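Local coordinates for protein formate dehydrogenase subunit beta (Desulfovibrio gigas, PDB 1H0H) that forms the electron-transfer subunit of formate dehydrogenase, carrying three [4Fe-4S] clusters that serve the reversible two-electron oxidation of formate to carbon dioxide, at residues Ser115-Cys120 / Val124-Ala129; Lys2-Asp7 / Ala151-Cys156. One frame throughout, in Å; residues are numbered along the deposited sequence. Where two conformers were deposited one is given.

In the fold
Both contacts include cysteine ligands, but of different clusters. Interaction 1 joins the C-terminal part of helix 113-119 and Cys120 to the loop and short strand of 124-129, and holds one corner of cluster N. Interaction 2 brings residues 2-7 against helix 151-155, with 143 residues between the segments, beside clusters M and L. The two lie on opposite sides of the chain's centre, their centres 23 Å apart and nearest atoms about 12 Å apart. The clusters span this gap: FE2 of cluster N is 9.9 Å from FE3 of cluster M, and FE2 of cluster M is 9.1 Å from FE2 of cluster L, spacings short enough for electron tunnelling.

Interaction 1 (Ser115-Cys120 / Val124-Ala129); sequences SVISAC and VPRKVA. With SF4 (iron/sulfur cluster), chain N.
Cys120 and Pro125 form the tight end of this contact, pressed together against an iron-sulfur cluster and buried along with Val124. The evidence is a 3.6 Å approach of Pro125 CD to Cys120 CB, with the same CD atom also 3.6 Å from S3 of cluster N. One corner of the proline ring thus meets both the cysteine methylene and an inorganic sulfide. Cys120 SG stands anti to its own backbone N (chi1 178°), which carries it away from the end of helix 113-119 and onto FE1, 2.2 Å away. The thiolate also accepts a nearly straight bond from Val124 N, at 3.4 Å and 167°; such N-H...S bonds probably stabilise negative charge on the sulfur. This is the Cys-Pro element of a ferredoxin-type [4Fe-4S] site: Cys120 supplies the ligand remote in sequence from Cys72, Cys75 and Cys80, and Pro121 follows it directly. One helical turn back the packing is looser and partly open to solvent, at Ile117 and Arg126. Ile117 CG2 stops 3.8 Å from Pro125 O, and its CG1 comes no closer than 4.3 Å to Pro125 CB, so this side chain rests on the loop without interlocking with it. The same CG2 lies obliquely 4.3 Å from Arg126 NH1. That NH1 gives a 2.7 Å bond to Pro125 O; the oxygen lies close to the guanidinium plane, whereas NH1 stands well above the carbonyl plane. Salt bridges from NH2 to Asp43 and Asp123, and a bond from NE to Phe44 O, help fix the group's rotation.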
# COMPACT_ATOMS: atom_id res chain seq x y z
N SER B 115 33.25 -4.97 -36.42
CA SER B 115 34.18 -5.96 -35.95
C SER B 115 34.31 -5.86 -34.44
O SER B 115 34.47 -6.88 -33.76
CB SER B 115 35.56 -5.78 -36.60
OG SER B 115 35.56 -6.25 -37.94
N VAL B 116 34.20 -4.64 -33.92
CA VAL B 116 34.28 -4.39 -32.48
C VAL B 116 33.07 -5.08 -31.82
O VAL B 116 33.23 -5.82 -30.85
CB VAL B 116 34.30 -2.87 -32.17
CG1 VAL B 116 34.24 -2.57 -30.65
CG2 VAL B 116 35.54 -2.25 -32.77
N ILE B 117 31.88 -4.87 -32.37
CA ILE B 117 30.67 -5.47 -31.79
C ILE B 117 30.71 -6.99 -31.90
O ILE B 117 30.43 -7.67 -30.93
CB ILE B 117 29.39 -4.89 -32.42
CG1 ILE B 117 29.31 -3.39 -32.18
CG2 ILE B 117 28.11 -5.56 -31.84
CD1 ILE B 117 28.08 -2.71 -32.84
N SER B 118 31.12 -7.52 -33.06
CA SER B 118 31.17 -8.98 -33.21
C SER B 118 32.24 -9.63 -32.32
O SER B 118 32.12 -10.80 -32.01
CB SER B 118 31.37 -9.45 -34.66
OG SER B 118 32.56 -8.96 -35.23
N ALA B 119 33.28 -8.89 -31.94
CA ALA B 119 34.32 -9.45 -31.05
C ALA B 119 33.79 -9.73 -29.65
O ALA B 119 34.37 -10.51 -28.90
CB ALA B 119 35.52 -8.50 -30.94
N CYS B 120 32.73 -9.04 -29.26
CA CYS B 120 32.15 -9.29 -27.94
C CYS B 120 31.40 -10.61 -27.87
O CYS B 120 30.36 -10.79 -28.50
CB CYS B 120 31.23 -8.17 -27.53
SG CYS B 120 30.48 -8.49 -25.92
N VAL B 124 27.36 -7.31 -26.25
CA VAL B 124 27.03 -6.16 -25.42
C VAL B 124 27.05 -4.75 -26.05
O VAL B 124 26.07 -4.02 -25.88
CB VAL B 124 27.82 -6.20 -24.09
CG1 VAL B 124 27.67 -4.90 -23.30
CG2 VAL B 124 27.38 -7.40 -23.24
N PRO B 125 28.11 -4.35 -26.76
CA PRO B 125 28.25 -2.96 -27.24
C PRO B 125 27.21 -2.54 -28.27
O PRO B 125 26.81 -3.35 -29.10
CB PRO B 125 29.61 -2.94 -27.95
CG PRO B 125 30.22 -4.26 -27.79
CD PRO B 125 29.26 -5.19 -27.14
N ARG B 126 26.81 -1.27 -28.24
CA ARG B 126 25.77 -0.81 -29.18
C ARG B 126 26.10 0.55 -29.80
O ARG B 126 26.67 1.40 -29.15
CB ARG B 126 24.41 -0.77 -28.48
CG ARG B 126 23.89 -2.13 -28.09
CD ARG B 126 23.43 -2.96 -29.26
NE ARG B 126 22.89 -4.26 -28.88
CZ ARG B 126 23.62 -5.37 -28.80
NH1 ARG B 126 24.93 -5.35 -29.02
NH2 ARG B 126 23.02 -6.49 -28.45
N LYS B 127 25.74 0.71 -31.06
CA LYS B 127 26.01 1.92 -31.81
C LYS B 127 24.80 2.84 -31.85
O LYS B 127 23.68 2.39 -32.05
CB LYS B 127 26.34 1.53 -33.26
CG LYS B 127 26.92 2.66 -34.10
CD LYS B 127 27.02 2.24 -35.60
CE LYS B 127 25.65 2.27 -36.31
NZ LYS B 127 25.18 3.63 -36.71
N VAL B 128 25.04 4.14 -31.72
CA VAL B 128 23.97 5.12 -31.87
C VAL B 128 23.60 5.18 -33.37
O VAL B 128 24.45 4.93 -34.23
CB VAL B 128 24.43 6.51 -31.41
CG1 VAL B 128 25.41 7.09 -32.43
CG2 VAL B 128 23.25 7.45 -31.17
N ALA B 129 22.36 5.51 -33.68
CA ALA B 129 21.95 5.50 -35.09
C ALA B 129 22.75 6.39 -36.02
O ALA B 129 23.16 5.98 -37.11
CB ALA B 129 20.46 5.87 -35.20
FE1 SF4 N . 31.91 -7.35 -24.61
FE2 SF4 N . 32.05 -5.74 -22.37
FE3 SF4 N . 33.82 -7.97 -22.72
FE4 SF4 N . 34.07 -5.74 -24.33
S1 SF4 N . 34.47 -5.85 -22.00
S2 SF4 N . 34.11 -7.81 -25.05
S3 SF4 N . 31.81 -5.08 -24.54
S4 SF4 N . 31.46 -8.00 -22.41

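Interaction 2 (Lys2-Asp7 / Ala151-Cys156). With SF4 (iron/sulfur cluster), chain M; SF4 (iron/sulfur cluster), chain L.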
# COMPACT_ATOMS: atom_id res chain seq x y z
N LYS B 2 38.61 -4.09 -9.71
CA LYS B 2 37.27 -4.34 -9.24
C LYS B 2 36.53 -5.46 -9.94
O LYS B 2 36.94 -5.96 -10.98
CB LYS B 2 36.43 -3.05 -9.33
CG LYS B 2 37.09 -1.87 -8.63
CD LYS B 2 37.16 -2.07 -7.12
CE LYS B 2 37.48 -0.72 -6.46
NZ LYS B 2 37.80 -0.81 -5.02
N GLY B 3 35.43 -5.87 -9.31
CA GLY B 3 34.58 -6.90 -9.84
C GLY B 3 33.17 -6.78 -9.29
O GLY B 3 32.90 -5.94 -8.43
N PHE B 4 32.30 -7.64 -9.79
CA PHE B 4 30.92 -7.72 -9.40
C PHE B 4 30.60 -9.18 -9.23
O PHE B 4 31.14 -10.05 -9.94
CB PHE B 4 29.98 -7.24 -10.54
CG PHE B 4 30.04 -5.77 -10.89
CD1 PHE B 4 31.13 -5.23 -11.56
CD2 PHE B 4 28.94 -4.92 -10.63
CE1 PHE B 4 31.15 -3.86 -11.93
CE2 PHE B 4 28.95 -3.57 -11.00
CZ PHE B 4 30.08 -3.04 -11.65
N PHE B 5 29.70 -9.48 -8.31
CA PHE B 5 29.11 -10.79 -8.25
C PHE B 5 27.60 -10.57 -8.39
O PHE B 5 27.01 -9.87 -7.59
CB PHE B 5 29.41 -11.52 -6.95
CG PHE B 5 28.57 -12.77 -6.76
CD1 PHE B 5 28.43 -13.69 -7.78
CD2 PHE B 5 27.89 -12.99 -5.57
CE1 PHE B 5 27.65 -14.85 -7.62
CE2 PHE B 5 27.10 -14.13 -5.41
CZ PHE B 5 26.99 -15.06 -6.44
N VAL B 6 27.00 -11.14 -9.43
CA VAL B 6 25.56 -11.02 -9.62
C VAL B 6 24.89 -12.36 -9.33
O VAL B 6 25.06 -13.33 -10.06
CB VAL B 6 25.23 -10.57 -11.06
CG1 VAL B 6 23.75 -10.28 -11.19
CG2 VAL B 6 26.09 -9.35 -11.48
N ASP B 7 24.15 -12.42 -8.23
CA ASP B 7 23.50 -13.66 -7.85
C ASP B 7 22.08 -13.63 -8.38
O ASP B 7 21.21 -13.06 -7.72
CB ASP B 7 23.52 -13.80 -6.33
CG ASP B 7 22.93 -15.09 -5.84
OD1 ASP B 7 22.40 -15.86 -6.66
OD2 ASP B 7 22.95 -15.41 -4.63
N ALA B 151 25.69 2.51 -9.50
CA ALA B 151 24.28 2.83 -9.33
C ALA B 151 23.38 1.60 -9.27
O ALA B 151 22.42 1.57 -8.49
CB ALA B 151 23.83 3.73 -10.40
N CYS B 152 23.67 0.61 -10.10
CA CYS B 152 22.85 -0.59 -10.08
C CYS B 152 23.02 -1.36 -8.78
O CYS B 152 22.05 -1.89 -8.25
CB CYS B 152 23.14 -1.49 -11.29
SG CYS B 152 24.88 -1.91 -11.43
N VAL B 153 24.23 -1.43 -8.28
CA VAL B 153 24.53 -2.14 -7.04
C VAL B 153 23.88 -1.46 -5.86
O VAL B 153 23.23 -2.10 -5.05
CB VAL B 153 26.05 -2.22 -6.83
CG1 VAL B 153 26.38 -2.73 -5.43
CG2 VAL B 153 26.69 -3.08 -7.93
N THR B 154 24.05 -0.15 -5.77
CA THR B 154 23.41 0.61 -4.71
C THR B 154 21.88 0.44 -4.74
O THR B 154 21.23 0.34 -3.69
CB THR B 154 23.78 2.09 -4.90
OG1 THR B 154 25.20 2.23 -4.76
CG2 THR B 154 23.22 2.96 -3.77
N SER B 155 21.32 0.40 -5.94
CA SER B 155 19.87 0.34 -6.06
C SER B 155 19.26 -1.02 -5.67
O SER B 155 18.10 -1.10 -5.32
CB SER B 155 19.42 0.69 -7.49
OG SER B 155 18.03 1.06 -7.47
N CYS B 156 20.05 -2.08 -5.74
CA CYS B 156 19.49 -3.43 -5.66
C CYS B 156 19.04 -3.76 -4.27
O CYS B 156 19.82 -3.65 -3.34
CB CYS B 156 20.51 -4.44 -6.17
SG CYS B 156 19.92 -6.14 -6.13
FE1 SF4 M . 27.04 1.54 -13.63
FE2 SF4 M . 25.59 -0.78 -13.31
FE3 SF4 M . 27.32 -0.49 -15.45
FE4 SF4 M . 24.97 0.93 -15.35
S1 SF4 M . 25.24 -1.37 -15.42
S2 SF4 M . 27.07 1.68 -15.89
S3 SF4 M . 24.69 1.34 -13.19
S4 SF4 M . 28.01 -0.48 -13.29
FE1 SF4 L . 18.63 -6.25 -7.93
FE2 SF4 L . 18.28 -5.38 -10.54
FE3 SF4 L . 17.33 -7.86 -9.78
FE4 SF4 L . 16.12 -5.50 -8.77
S1 SF4 L . 16.17 -6.19 -10.92
S2 SF4 L . 16.68 -7.46 -7.61
S3 SF4 L . 18.00 -4.15 -8.69
S4 SF4 L . 19.58 -7.12 -9.84
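Phe4 and Val153 carry this contact, within a ferredoxin-like dicluster unit in which a β-strand packs against a short helix that carries one cluster cysteine and ends just before another. The whole contact buries 77 Å², and its apolar part centres on the Phe4 ring. Phe4 CB points toward the helix, and chi1 of -68° sets CG beside the backbone N, which leaves CE2 3.8 Å from Val153 CG2. The two side chains meet at a slant, without stacking, and CD2 is the next ring atom to approach that methyl, at 4.0 Å. Phe163, edge-to-face with Phe4, helps enclose the ring. A second kind of contact involves sulfur. CE2 is 4.4 Å from Cys152 SG, and CZ reaches S4 of cluster M at 3.7 Å, so the phenylalanine forms part of that cluster's apolar surround. Metal coordination is the third kind. Cys152 joins Cys21, Cys137 and Cys140 at cluster M, whereas Cys156 joins Cys11, Cys14 and Cys17 at cluster L: the crossed ligation of dicluster ferredoxins, in which a cysteine of one motif serves the other cluster. The two cysteines also differ in rotamer: Cys156 SG is anti to its backbone N and meets FE1 of cluster L at 2.2 Å, while Cys152 SG, held between its backbone N and carbonyl carbon (chi1 55°), binds FE2 of cluster M at 2.3 Å.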